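Kinetochore protein Mis16 (Schizosaccharomyces japonicus, PDB 4XYH) recognizes histone H4 and, independently, the CENP-A-specific chaperone Scm3, and so probably takes part in delivering CENP-A to centromeres. Local coordinates at residues L241-H244 against L250-S253; K24-E29 against T346-C351; K74-T79 against N135-M140; L398-D403 against Q408-S413; K278-P283 against N315-T320. All coordinates share one frame; numbering follows the deposited sequence.

Contact 1 (L241-H244 against L250-S253); sequences LQFH and LLTS
L241-H244 and L250-S253 run antiparallel as the two arms of a beta hairpin, their local axes 164° apart in direction. Q242 and T252 make the hydrogen-bonded pair: T252 N gives an almost straight bond to Q242 O (2.9 Å, 176°), and Q242 N returns one of 3.0 Å to T252 O. Non-hydrogen-bonded pairs, L241 with S253 and F243 with L251, flank it, and H244 N reaches L250 O at 2.9 Å.

The side chains of these two flanking pairs share one face of the sheet. There L251 CD1 sits squarely over the middle of the F243 ring, 3.9 Å from its centroid, a CH-pi contact made practically along the ring normal. L251 turns its CG anti to the backbone N (chi1 173°), a setting that, with the second torsion, brings CD1 past Q242 O and over the ring, while L251 CB touches F243 CE1 at 3.9 Å. With an alanine here instead of F243, the L251 methyl would probably lose the flat surface beneath it and a gap would open on this face. On the other face of the sheet, T252 CG2 packs 4.2 Å from Q242 CB.

The hairpin belongs to one propeller blade, continued by strand 259-264, where Q261 O accepts from T252 OG1. L241, L251 and S253 lean on I207 of strand 207-211, whereas Q242, L250 and T252 meet strand 284-289 of the following blade.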
# COMPACT_ATOMS: atom_id res chain seq x y z
N LEU A 241 -1.21 5.00 -7.64
CA LEU A 241 -0.61 6.29 -7.99
C LEU A 241 0.13 6.86 -6.78
O LEU A 241 -0.18 6.52 -5.64
CB LEU A 241 -1.67 7.28 -8.49
CG LEU A 241 -3.01 7.54 -7.77
CD1 LEU A 241 -2.84 8.22 -6.43
CD2 LEU A 241 -3.92 8.39 -8.65
N GLN A 242 1.12 7.72 -7.02
CA GLN A 242 1.90 8.29 -5.94
C GLN A 242 2.49 9.65 -6.31
O GLN A 242 2.94 9.86 -7.44
CB GLN A 242 3.02 7.33 -5.51
CG GLN A 242 3.64 7.70 -4.15
CD GLN A 242 4.89 6.88 -3.77
OE1 GLN A 242 6.00 7.41 -3.75
NE2 GLN A 242 4.70 5.61 -3.43
N PHE A 243 2.47 10.58 -5.36
CA PHE A 243 3.16 11.84 -5.51
C PHE A 243 4.63 11.65 -5.15
O PHE A 243 4.96 10.82 -4.29
CB PHE A 243 2.54 12.92 -4.62
CG PHE A 243 1.34 13.61 -5.24
CD1 PHE A 243 1.51 14.52 -6.28
CD2 PHE A 243 0.07 13.36 -4.77
CE1 PHE A 243 0.42 15.17 -6.84
CE2 PHE A 243 -1.04 14.01 -5.33
CZ PHE A 243 -0.86 14.91 -6.37
N HIS A 244 5.50 12.41 -5.81
CA HIS A 244 6.93 12.38 -5.50
C HIS A 244 7.20 13.01 -4.13
O HIS A 244 6.58 14.00 -3.77
CB HIS A 244 7.74 13.12 -6.58
CG HIS A 244 9.19 12.76 -6.57
ND1 HIS A 244 10.07 13.24 -5.63
CD2 HIS A 244 9.91 11.94 -7.37
CE1 HIS A 244 11.27 12.74 -5.86
NE2 HIS A 244 11.20 11.94 -6.91
N LEU A 250 4.72 16.39 -9.25
CA LEU A 250 5.06 15.17 -9.96
C LEU A 250 4.27 13.99 -9.42
O LEU A 250 4.51 13.51 -8.31
CB LEU A 250 6.57 14.90 -9.89
CG LEU A 250 7.16 13.99 -10.97
CD1 LEU A 250 8.64 14.26 -11.11
CD2 LEU A 250 6.94 12.53 -10.66
N LEU A 251 3.34 13.52 -10.25
CA LEU A 251 2.46 12.42 -9.89
C LEU A 251 2.69 11.26 -10.85
O LEU A 251 2.72 11.47 -12.07
CB LEU A 251 1.00 12.87 -9.95
CG LEU A 251 -0.05 11.77 -9.76
CD1 LEU A 251 -0.08 11.35 -8.30
CD2 LEU A 251 -1.41 12.28 -10.20
N THR A 252 2.87 10.05 -10.32
CA THR A 252 2.99 8.88 -11.18
C THR A 252 1.77 7.95 -11.06
O THR A 252 1.17 7.85 -9.99
CB THR A 252 4.26 8.08 -10.89
OG1 THR A 252 4.34 7.00 -11.84
CG2 THR A 252 4.25 7.50 -9.48
N SER A 253 1.42 7.27 -12.14
CA SER A 253 0.30 6.32 -12.11
C SER A 253 0.60 5.09 -12.94
O SER A 253 1.40 5.16 -13.86
CB SER A 253 -0.99 6.97 -12.62
OG SER A 253 -0.87 7.33 -14.00

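Contact 2 (K24-E29 against T346-C351); sequences KKIQEE and TDRRVC
I26 lays its CG1 over the centre of one face of the R348 guanidinium, 3.6 Å from R348 CZ, and I26 CD1 adds a second touch 3.7 Å from R348 NE. The two side chains meet at a slant, aliphatic branch against flat cation. R348 comes within reach by projecting toward the helix and then bending at its third torsion (chi3 -56°), which turns the guanidinium face onto the isoleucine. A serine in place of R348 would probably leave the I26 branch without this cover and open a gap between helix and turn.

Beside this overlap runs a polar tie. E29 OE1 forms a salt bridge with R349 NH2 at 3.0 Å, approaching the guanidinium at its edge and in its plane, although the carboxylate is turned 57° from that plane. The other carboxylate oxygen, E29 OE2, is held by K25 NZ at 2.7 Å, one helical turn earlier, so both oxygens are engaged. On the opposite segment R349 N bonds to D347 OD1 at 2.8 Å, an Asx turn; D347 OD2 is taken up by E325 N and H324 ND1.

The contact fastens the N-terminal helix 19-40 to a blade turn of the WD-repeat propeller, between strands 340-345 and 350-354, as in RBBP4-like histone-binding proteins. Its chemistry pairs an aliphatic branch on the face of a cation with a three-residue salt-bridge network, and the carboxylate of E29, lying between two cations, is likely to be stabilised in its charged form.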
# COMPACT_ATOMS: atom_id res chain seq x y z
N LYS A 24 -4.62 -28.17 0.90
CA LYS A 24 -3.91 -29.15 1.72
C LYS A 24 -2.43 -28.79 1.78
O LYS A 24 -1.83 -28.76 2.85
CB LYS A 24 -4.11 -30.56 1.15
CG LYS A 24 -4.38 -31.64 2.20
CD LYS A 24 -4.75 -32.96 1.54
CE LYS A 24 -4.83 -34.10 2.55
NZ LYS A 24 -5.30 -35.37 1.93
N LYS A 25 -1.85 -28.52 0.61
CA LYS A 25 -0.47 -28.04 0.51
C LYS A 25 -0.24 -26.75 1.31
O LYS A 25 0.75 -26.64 2.03
CB LYS A 25 -0.11 -27.82 -0.96
CG LYS A 25 1.13 -26.95 -1.17
CD LYS A 25 1.29 -26.51 -2.62
CE LYS A 25 2.35 -27.34 -3.32
NZ LYS A 25 3.62 -27.33 -2.54
N ILE A 26 -1.14 -25.79 1.17
CA ILE A 26 -1.03 -24.52 1.89
C ILE A 26 -0.99 -24.72 3.40
O ILE A 26 -0.20 -24.09 4.10
CB ILE A 26 -2.21 -23.57 1.54
CG1 ILE A 26 -2.07 -23.05 0.10
CG2 ILE A 26 -2.32 -22.41 2.53
CD1 ILE A 26 -3.27 -22.26 -0.37
N GLN A 27 -1.82 -25.63 3.89
CA GLN A 27 -1.92 -25.85 5.33
C GLN A 27 -0.70 -26.61 5.86
O GLN A 27 -0.27 -26.39 6.99
CB GLN A 27 -3.22 -26.59 5.66
CG GLN A 27 -3.86 -26.13 6.95
CD GLN A 27 -4.20 -24.66 6.94
OE1 GLN A 27 -4.51 -24.09 5.88
NE2 GLN A 27 -4.15 -24.02 8.10
N GLU A 28 -0.15 -27.49 5.03
CA GLU A 28 1.08 -28.19 5.40
C GLU A 28 2.25 -27.22 5.48
O GLU A 28 2.98 -27.18 6.48
CB GLU A 28 1.38 -29.31 4.40
CG GLU A 28 0.63 -30.62 4.66
CD GLU A 28 0.75 -31.61 3.51
OE1 GLU A 28 1.14 -31.19 2.39
OE2 GLU A 28 0.44 -32.80 3.71
N GLU A 29 2.42 -26.42 4.43
CA GLU A 29 3.52 -25.47 4.38
C GLU A 29 3.41 -24.43 5.48
O GLU A 29 4.42 -23.98 6.02
CB GLU A 29 3.57 -24.78 3.02
CG GLU A 29 3.89 -25.72 1.88
CD GLU A 29 4.00 -25.01 0.55
OE1 GLU A 29 4.07 -23.76 0.54
OE2 GLU A 29 4.03 -25.70 -0.49
N THR A 346 -0.09 -12.61 -5.26
CA THR A 346 -1.15 -13.60 -5.20
C THR A 346 -0.58 -14.99 -4.84
O THR A 346 -1.31 -15.86 -4.38
CB THR A 346 -1.90 -13.65 -6.55
OG1 THR A 346 -2.49 -12.36 -6.78
CG2 THR A 346 -3.00 -14.69 -6.55
N ASP A 347 0.73 -15.17 -5.02
CA ASP A 347 1.37 -16.43 -4.63
C ASP A 347 1.44 -16.59 -3.12
O ASP A 347 2.02 -17.56 -2.63
CB ASP A 347 2.78 -16.55 -5.24
CG ASP A 347 3.79 -15.56 -4.65
OD1 ASP A 347 3.51 -14.86 -3.64
OD2 ASP A 347 4.91 -15.49 -5.21
N ARG A 348 0.87 -15.61 -2.40
CA ARG A 348 0.72 -15.63 -0.94
C ARG A 348 2.02 -15.32 -0.19
O ARG A 348 2.09 -15.49 1.03
CB ARG A 348 0.15 -16.98 -0.45
CG ARG A 348 -1.13 -17.45 -1.15
CD ARG A 348 -1.57 -18.82 -0.63
NE ARG A 348 -0.49 -19.81 -0.77
CZ ARG A 348 -0.29 -20.54 -1.86
NH1 ARG A 348 -1.09 -20.41 -2.90
NH2 ARG A 348 0.72 -21.40 -1.92
N ARG A 349 3.03 -14.86 -0.91
CA ARG A 349 4.33 -14.55 -0.30
C ARG A 349 4.59 -13.04 -0.22
O ARG A 349 4.11 -12.26 -1.06
CB ARG A 349 5.46 -15.22 -1.07
CG ARG A 349 5.33 -16.73 -1.21
CD ARG A 349 5.56 -17.43 0.12
NE ARG A 349 5.32 -18.87 0.02
CZ ARG A 349 4.26 -19.49 0.52
NH1 ARG A 349 3.31 -18.82 1.19
NH2 ARG A 349 4.15 -20.80 0.35
N VAL A 350 5.35 -12.64 0.78
CA VAL A 350 5.90 -11.28 0.83
C VAL A 350 7.43 -11.37 0.70
O VAL A 350 8.09 -11.97 1.53
CB VAL A 350 5.51 -10.55 2.12
CG1 VAL A 350 6.10 -9.15 2.13
CG2 VAL A 350 3.99 -10.45 2.24
N CYS A 351 7.98 -10.81 -0.36
CA CYS A 351 9.42 -10.85 -0.56
C CYS A 351 10.08 -9.53 -0.19
O CYS A 351 9.59 -8.46 -0.53
CB CYS A 351 9.75 -11.21 -2.02
SG CYS A 351 9.29 -12.93 -2.47

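Contact 3 (K74-T79 against N135-M140); sequences KLLLGT and NKARFM
R138, whose backbone N lies 3.9 Å from L76 CD2, carries a guanidinium with K136 CG over the centre of one face, 3.8 Å above the plane, and a water in plane at its edge. The F139 ring, on the next residue, meets that of F59 at a shallow angle. R138 NH1 donates to A137 O at 2.9 Å, a bond of 149° in which the carbonyl oxygen lies close to the guanidinium plane while the donor stands above the carbonyl plane. Bends at the first two torsions (chi1 -64°, chi2 -68°) fold the arginine back on its own strand for this, and R138 NH2 finds a second partner in D387, a salt bridge.

The same water joins the two segments, donating to L76 O and to A137 O, each at 2.9 Å. A137 O therefore receives both the guanidinium and the water. No direct hydrogen bond crosses between the segments; beyond the water, the contact is van der Waals packing. L76 points its side chain at the partner strand, and its CD2 settles on A137, 3.6 Å from A137 CB and 3.3 Å from A137 O. The neighbouring strands 87-97 and 146-150 close round the pair, L89 touching both L76 and A137, and I147 touching L76.

Strands 70-77 and 136-140 belong to different sheets and approach to 7.4 Å between their local axes, too far for backbone pairing. This is the blade-to-blade seam of a WD-repeat beta-propeller: here the two sheets pack through L76 and A137, and a water links the main chains across the gap.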
# COMPACT_ATOMS: atom_id res chain seq x y z
N LYS A 74 0.28 2.64 16.55
CA LYS A 74 -1.04 2.60 15.94
C LYS A 74 -1.02 2.28 14.45
O LYS A 74 -0.08 2.64 13.74
CB LYS A 74 -1.77 3.93 16.16
CG LYS A 74 -2.19 4.17 17.60
CD LYS A 74 -2.76 5.56 17.77
CE LYS A 74 -3.41 5.72 19.14
NZ LYS A 74 -3.64 7.15 19.48
N LEU A 75 -2.09 1.64 14.00
CA LEU A 75 -2.27 1.32 12.59
C LEU A 75 -3.61 1.81 12.12
O LEU A 75 -4.59 1.80 12.88
CB LEU A 75 -2.18 -0.18 12.33
CG LEU A 75 -0.89 -0.89 12.74
CD1 LEU A 75 -1.21 -1.91 13.82
CD2 LEU A 75 -0.28 -1.56 11.55
N LEU A 76 -3.64 2.22 10.86
CA LEU A 76 -4.86 2.58 10.19
C LEU A 76 -5.36 1.38 9.37
O LEU A 76 -4.63 0.86 8.52
CB LEU A 76 -4.61 3.78 9.30
CG LEU A 76 -5.79 4.29 8.50
CD1 LEU A 76 -6.81 4.97 9.42
CD2 LEU A 76 -5.26 5.22 7.44
N LEU A 77 -6.58 0.93 9.66
CA LEU A 77 -7.17 -0.25 9.01
C LEU A 77 -8.55 0.05 8.45
O LEU A 77 -9.12 1.13 8.69
CB LEU A 77 -7.29 -1.40 10.00
CG LEU A 77 -6.01 -2.03 10.51
CD1 LEU A 77 -6.32 -3.03 11.60
CD2 LEU A 77 -5.31 -2.72 9.34
N GLY A 78 -9.11 -0.93 7.74
CA GLY A 78 -10.46 -0.80 7.22
C GLY A 78 -11.28 -2.06 7.36
O GLY A 78 -10.81 -3.05 7.91
N THR A 79 -12.51 -2.03 6.86
CA THR A 79 -13.30 -3.24 6.76
C THR A 79 -13.77 -3.46 5.33
O THR A 79 -13.89 -2.52 4.53
CB THR A 79 -14.57 -3.22 7.66
OG1 THR A 79 -15.48 -2.21 7.19
CG2 THR A 79 -14.22 -2.98 9.11
N ASN A 135 -11.66 0.69 0.57
CA ASN A 135 -10.71 0.18 -0.42
C ASN A 135 -9.27 0.58 -0.08
O ASN A 135 -8.36 -0.23 -0.19
CB ASN A 135 -11.07 0.66 -1.82
CG ASN A 135 -12.15 -0.19 -2.47
OD1 ASN A 135 -12.69 -1.12 -1.87
ND2 ASN A 135 -12.44 0.12 -3.73
N LYS A 136 -9.08 1.82 0.34
CA LYS A 136 -7.77 2.29 0.75
C LYS A 136 -7.93 3.43 1.74
O LYS A 136 -8.88 4.20 1.64
CB LYS A 136 -6.92 2.74 -0.46
CG LYS A 136 -5.46 3.07 -0.07
CD LYS A 136 -4.51 3.11 -1.26
CE LYS A 136 -4.15 1.70 -1.72
NZ LYS A 136 -3.39 1.74 -3.00
N ALA A 137 -7.01 3.52 2.70
CA ALA A 137 -7.04 4.59 3.70
C ALA A 137 -5.63 5.10 3.96
O ALA A 137 -4.73 4.34 4.34
CB ALA A 137 -7.68 4.10 4.99
N ARG A 138 -5.43 6.41 3.77
CA ARG A 138 -4.11 7.03 3.95
C ARG A 138 -4.20 8.32 4.78
O ARG A 138 -5.06 9.17 4.53
CB ARG A 138 -3.49 7.32 2.58
CG ARG A 138 -3.20 6.06 1.74
CD ARG A 138 -2.07 5.24 2.36
NE ARG A 138 -1.70 4.04 1.59
CZ ARG A 138 -2.12 2.81 1.87
NH1 ARG A 138 -2.95 2.60 2.89
NH2 ARG A 138 -1.71 1.78 1.14
N PHE A 139 -3.29 8.50 5.75
CA PHE A 139 -3.32 9.70 6.59
C PHE A 139 -2.53 10.84 5.91
O PHE A 139 -1.56 10.59 5.21
CB PHE A 139 -2.77 9.40 8.00
CG PHE A 139 -1.30 9.01 8.03
CD1 PHE A 139 -0.30 9.98 7.88
CD2 PHE A 139 -0.91 7.69 8.22
CE1 PHE A 139 1.06 9.62 7.88
CE2 PHE A 139 0.44 7.32 8.24
CZ PHE A 139 1.43 8.30 8.07
N MET A 140 -2.96 12.08 6.08
CA MET A 140 -2.22 13.20 5.49
C MET A 140 -0.85 13.30 6.18
O MET A 140 -0.80 13.34 7.41
CB MET A 140 -3.02 14.49 5.63
CG MET A 140 -2.45 15.64 4.86
SD MET A 140 -3.52 17.07 4.95
CE MET A 140 -3.11 17.69 6.59
O HOH W 1 -4.87 1.92 5.86

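Contact 4 (L398-D403 against Q408-S413); sequences LASLAD and QIWSPS
W410 and S400 make the central side-chain bond: W410 NE1 donates to S400 OG at 2.9 Å (161°), with the hydroxyl oxygen close to the indole plane. Over one face of the same indole lies L398 CB, a CH-pi contact 4.1 Å from the centroid of the six-membered ring. S400 OG stands between its own backbone N and carbonyl carbon (chi1 51°), a position that turns it to the indole edge.

Four backbone bonds fix the strands that carry these groups. L398 N and W410 O pair at 2.9 Å, with W410 N returning to L398 O, and S400 N and Q408 O pair at 2.8 Å, with Q408 N returning to S400 O. In the next shell S400 OG also bonds to H381, H378 stacks on the indole, and Q408 is held by H378 and by G380 O. The Trp-Ser-His linkage resembles the hydrogen-bonded network characteristic of WD repeats.

Within the blade, strand 385-390 borders 398-402, and the N-terminal strand 41-48 borders 406-412. This joining of the chain's two ends in one sheet is the ring closure familiar in beta-propellers. A399 and I409 face W58 of the adjoining blade, while W410 and P412 lean on F376 of strand 374-378.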
# COMPACT_ATOMS: atom_id res chain seq x y z
N LEU A 398 7.26 -4.90 9.77
CA LEU A 398 6.27 -4.77 8.70
C LEU A 398 4.90 -5.23 9.15
O LEU A 398 4.78 -6.10 10.02
CB LEU A 398 6.70 -5.56 7.46
CG LEU A 398 7.96 -4.95 6.84
CD1 LEU A 398 9.23 -5.65 7.34
CD2 LEU A 398 7.91 -4.94 5.34
N ALA A 399 3.88 -4.63 8.57
CA ALA A 399 2.53 -5.11 8.71
C ALA A 399 2.06 -5.59 7.34
O ALA A 399 2.33 -4.94 6.33
CB ALA A 399 1.60 -4.00 9.25
N SER A 400 1.37 -6.73 7.30
CA SER A 400 0.81 -7.23 6.05
C SER A 400 -0.55 -7.88 6.27
O SER A 400 -0.80 -8.48 7.32
CB SER A 400 1.78 -8.21 5.37
OG SER A 400 2.22 -9.23 6.26
N LEU A 401 -1.41 -7.73 5.28
CA LEU A 401 -2.79 -8.22 5.31
C LEU A 401 -3.03 -9.21 4.20
O LEU A 401 -2.51 -9.05 3.10
CB LEU A 401 -3.80 -7.08 5.12
CG LEU A 401 -4.07 -6.04 6.19
CD1 LEU A 401 -4.82 -4.92 5.51
CD2 LEU A 401 -4.89 -6.68 7.30
N ALA A 402 -3.87 -10.21 4.47
CA ALA A 402 -4.25 -11.16 3.44
C ALA A 402 -5.77 -11.27 3.40
O ALA A 402 -6.45 -10.80 4.31
CB ALA A 402 -3.60 -12.52 3.68
N ASP A 403 -6.28 -11.89 2.34
CA ASP A 403 -7.73 -11.97 2.06
C ASP A 403 -8.54 -12.78 3.07
O ASP A 403 -9.75 -12.70 3.09
CB ASP A 403 -7.97 -12.55 0.66
CG ASP A 403 -7.65 -11.55 -0.44
OD1 ASP A 403 -7.65 -10.34 -0.13
OD2 ASP A 403 -7.41 -11.96 -1.60
N GLN A 408 -0.81 -9.59 9.90
CA GLN A 408 0.43 -10.04 10.51
C GLN A 408 1.41 -8.89 10.65
O GLN A 408 1.58 -8.08 9.74
CB GLN A 408 1.07 -11.17 9.70
CG GLN A 408 0.69 -12.53 10.18
CD GLN A 408 1.09 -13.64 9.23
OE1 GLN A 408 1.81 -13.42 8.24
NE2 GLN A 408 0.61 -14.85 9.51
N ILE A 409 2.03 -8.83 11.83
CA ILE A 409 3.06 -7.87 12.14
C ILE A 409 4.34 -8.64 12.43
O ILE A 409 4.40 -9.42 13.39
CB ILE A 409 2.66 -6.98 13.33
CG1 ILE A 409 1.39 -6.21 12.97
CG2 ILE A 409 3.79 -6.02 13.72
CD1 ILE A 409 0.88 -5.30 14.07
N TRP A 410 5.35 -8.46 11.60
CA TRP A 410 6.53 -9.30 11.69
C TRP A 410 7.84 -8.55 11.45
O TRP A 410 7.87 -7.48 10.84
CB TRP A 410 6.43 -10.46 10.70
CG TRP A 410 6.02 -10.04 9.33
CD1 TRP A 410 4.74 -9.77 8.90
CD2 TRP A 410 6.87 -9.86 8.20
NE1 TRP A 410 4.76 -9.43 7.56
CE2 TRP A 410 6.05 -9.48 7.11
CE3 TRP A 410 8.25 -9.98 7.99
CZ2 TRP A 410 6.57 -9.22 5.84
CZ3 TRP A 410 8.76 -9.72 6.73
CH2 TRP A 410 7.92 -9.34 5.67
N SER A 411 8.91 -9.14 11.95
CA SER A 411 10.25 -8.60 11.78
C SER A 411 11.20 -9.72 11.44
O SER A 411 11.35 -10.66 12.23
CB SER A 411 10.70 -7.90 13.05
OG SER A 411 12.01 -7.39 12.87
N PRO A 412 11.82 -9.67 10.25
CA PRO A 412 12.77 -10.75 9.96
C PRO A 412 13.97 -10.69 10.90
O PRO A 412 14.32 -9.63 11.42
CB PRO A 412 13.19 -10.48 8.51
CG PRO A 412 12.79 -9.07 8.24
CD PRO A 412 11.64 -8.75 9.12
N SER A 413 14.57 -11.85 11.15
CA SER A 413 15.68 -11.93 12.11
C SER A 413 16.86 -11.02 11.74
O SER A 413 17.29 -10.97 10.59
CB SER A 413 16.14 -13.38 12.21
OG SER A 413 17.37 -13.45 12.88

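Contact 5 (K278-P283 against N315-T320); sequences KAHEQP and NQRLHT
R317 and the A279-H280 peptide meet first through hydrogen bonding. R317 NH2 donates to A279 O at 2.8 Å, a weak bond because its angle is only 129°, with the carbonyl oxygen at the edge of the guanidinium near its plane. R317 NH1 makes a straighter bond to T320 OG1 at 3.1 Å, also in the guanidinium plane. Two acceptors, one on each segment, thus limit how the group can rotate, and the bend at its third torsion (chi3 -53°) brings NH2 round to A279 O.

A ring-face contact is the second kind. R317 NH2 lies over one face of the H280 imidazole, displaced toward the rim and 3.8 Å from H280 ND1. With the two planes 45° apart, the groups are not stacked; the long axes cross nearly at right angles. H280 keeps its ring nitrogens for others, ND1 bonding to D303 and NE2 to T299.

The third kind is ionic and stays within one segment. K278 NZ reaches E281 OE2 at 2.6 Å on its syn lone pair. R317 takes no part in it: E281 OE2 is 6.9 Å from R317 NH2.

R317 also rests on A307 and W309 of strand 306-310. A histidine held by an aspartate and a threonine, with a tryptophan nearby, is consistent with the His-Ser/Thr-Asp-Trp network of WD repeats, and R317 comes over the histidine from the loop that leads into strand 319-321, the outer strand of the same blade.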
# COMPACT_ATOMS: atom_id res chain seq x y z
N LYS A 278 5.09 2.02 -22.04
CA LYS A 278 4.62 0.69 -21.70
C LYS A 278 5.65 0.10 -20.74
O LYS A 278 6.82 -0.02 -21.08
CB LYS A 278 4.45 -0.16 -22.96
CG LYS A 278 4.12 -1.62 -22.64
CD LYS A 278 3.85 -2.43 -23.90
CE LYS A 278 5.10 -2.62 -24.74
NZ LYS A 278 5.07 -3.93 -25.47
N ALA A 279 5.23 -0.23 -19.52
CA ALA A 279 6.15 -0.71 -18.50
C ALA A 279 6.25 -2.23 -18.50
O ALA A 279 7.32 -2.77 -18.29
CB ALA A 279 5.73 -0.21 -17.11
N HIS A 280 5.12 -2.90 -18.70
CA HIS A 280 5.09 -4.36 -18.77
C HIS A 280 4.19 -4.81 -19.93
O HIS A 280 3.54 -3.98 -20.54
CB HIS A 280 4.58 -4.97 -17.46
CG HIS A 280 5.43 -4.63 -16.28
ND1 HIS A 280 6.28 -5.54 -15.68
CD2 HIS A 280 5.56 -3.48 -15.58
CE1 HIS A 280 6.90 -4.96 -14.67
NE2 HIS A 280 6.48 -3.71 -14.58
N GLU A 281 4.15 -6.12 -20.21
CA GLU A 281 3.25 -6.63 -21.24
C GLU A 281 1.88 -6.93 -20.64
O GLU A 281 0.92 -7.16 -21.37
CB GLU A 281 3.82 -7.89 -21.90
CG GLU A 281 5.10 -7.67 -22.70
CD GLU A 281 4.96 -6.57 -23.74
OE1 GLU A 281 3.93 -6.56 -24.46
OE2 GLU A 281 5.87 -5.71 -23.82
N GLN A 282 1.80 -6.91 -19.31
CA GLN A 282 0.59 -7.24 -18.59
C GLN A 282 0.28 -6.13 -17.59
O GLN A 282 1.13 -5.28 -17.35
CB GLN A 282 0.74 -8.59 -17.87
CG GLN A 282 1.12 -9.75 -18.80
CD GLN A 282 1.07 -11.09 -18.09
OE1 GLN A 282 0.20 -11.33 -17.25
NE2 GLN A 282 2.01 -11.97 -18.42
N PRO A 283 -0.95 -6.10 -17.03
CA PRO A 283 -1.35 -5.07 -16.06
C PRO A 283 -0.30 -4.71 -15.00
O PRO A 283 0.39 -5.58 -14.45
CB PRO A 283 -2.58 -5.69 -15.41
CG PRO A 283 -3.24 -6.36 -16.58
CD PRO A 283 -2.11 -6.94 -17.40
N ASN A 315 12.55 4.59 -21.13
CA ASN A 315 12.48 3.77 -22.34
C ASN A 315 13.23 2.47 -22.17
O ASN A 315 13.17 1.60 -23.04
CB ASN A 315 13.05 4.54 -23.52
CG ASN A 315 14.46 5.04 -23.25
OD1 ASN A 315 14.63 6.15 -22.73
ND2 ASN A 315 15.46 4.22 -23.57
N GLN A 316 13.94 2.32 -21.07
CA GLN A 316 14.72 1.11 -20.83
C GLN A 316 14.85 0.86 -19.33
O GLN A 316 15.53 1.59 -18.60
CB GLN A 316 16.10 1.21 -21.49
CG GLN A 316 16.97 0.00 -21.25
CD GLN A 316 18.40 0.22 -21.72
OE1 GLN A 316 18.72 1.25 -22.31
NE2 GLN A 316 19.28 -0.74 -21.44
N ARG A 317 14.16 -0.19 -18.90
CA ARG A 317 14.14 -0.69 -17.54
C ARG A 317 15.56 -0.85 -16.93
O ARG A 317 16.49 -1.21 -17.65
CB ARG A 317 13.38 -2.01 -17.58
CG ARG A 317 13.36 -2.82 -16.36
CD ARG A 317 12.67 -4.15 -16.69
NE ARG A 317 11.36 -3.98 -17.32
CZ ARG A 317 10.44 -4.94 -17.35
NH1 ARG A 317 10.70 -6.11 -16.78
NH2 ARG A 317 9.26 -4.73 -17.92
N LEU A 318 15.74 -0.56 -15.64
CA LEU A 318 17.03 -0.80 -14.98
C LEU A 318 17.29 -2.28 -14.72
O LEU A 318 18.38 -2.78 -14.95
CB LEU A 318 17.11 -0.06 -13.64
CG LEU A 318 17.15 1.46 -13.67
CD1 LEU A 318 17.13 2.03 -12.26
CD2 LEU A 318 18.41 1.90 -14.40
N HIS A 319 16.28 -2.97 -14.21
CA HIS A 319 16.49 -4.32 -13.72
C HIS A 319 15.14 -4.98 -13.55
O HIS A 319 14.12 -4.30 -13.51
CB HIS A 319 17.27 -4.31 -12.40
CG HIS A 319 17.72 -5.67 -11.95
ND1 HIS A 319 18.73 -6.37 -12.58
CD2 HIS A 319 17.27 -6.48 -10.96
CE1 HIS A 319 18.89 -7.54 -11.99
NE2 HIS A 319 18.02 -7.63 -11.00
N THR A 320 15.13 -6.30 -13.45
CA THR A 320 13.90 -7.04 -13.23
C THR A 320 14.04 -7.97 -12.04
O THR A 320 14.92 -8.83 -12.04
CB THR A 320 13.50 -7.83 -14.46
OG1 THR A 320 13.42 -6.95 -15.58
CG2 THR A 320 12.13 -8.49 -14.27

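Contacts 1 and 4 are buried hairpins inside single propeller blades, both knit by backbone bonds and CH-pi packing. Contact 3, nearest the chain's centre, joins two different blades without direct hydrogen bonds. Contacts 2 and 5 lie farther out, about 20 Å from that centre, contact 2 only partly buried, and both cross their gap with arginine guanidinium groups: contact 2 ties the N-terminal helix to a blade turn, contact 5 joins two loop regions. Contact 4 touches two of the others, since W410 CZ2 meets V350 CG1 of contact 2 at 3.7 Å, and A399 CB meets L75 CD2 of contact 3 at 3.8 Å. Contacts 1 and 4 stand on opposite sides of the chain's centre.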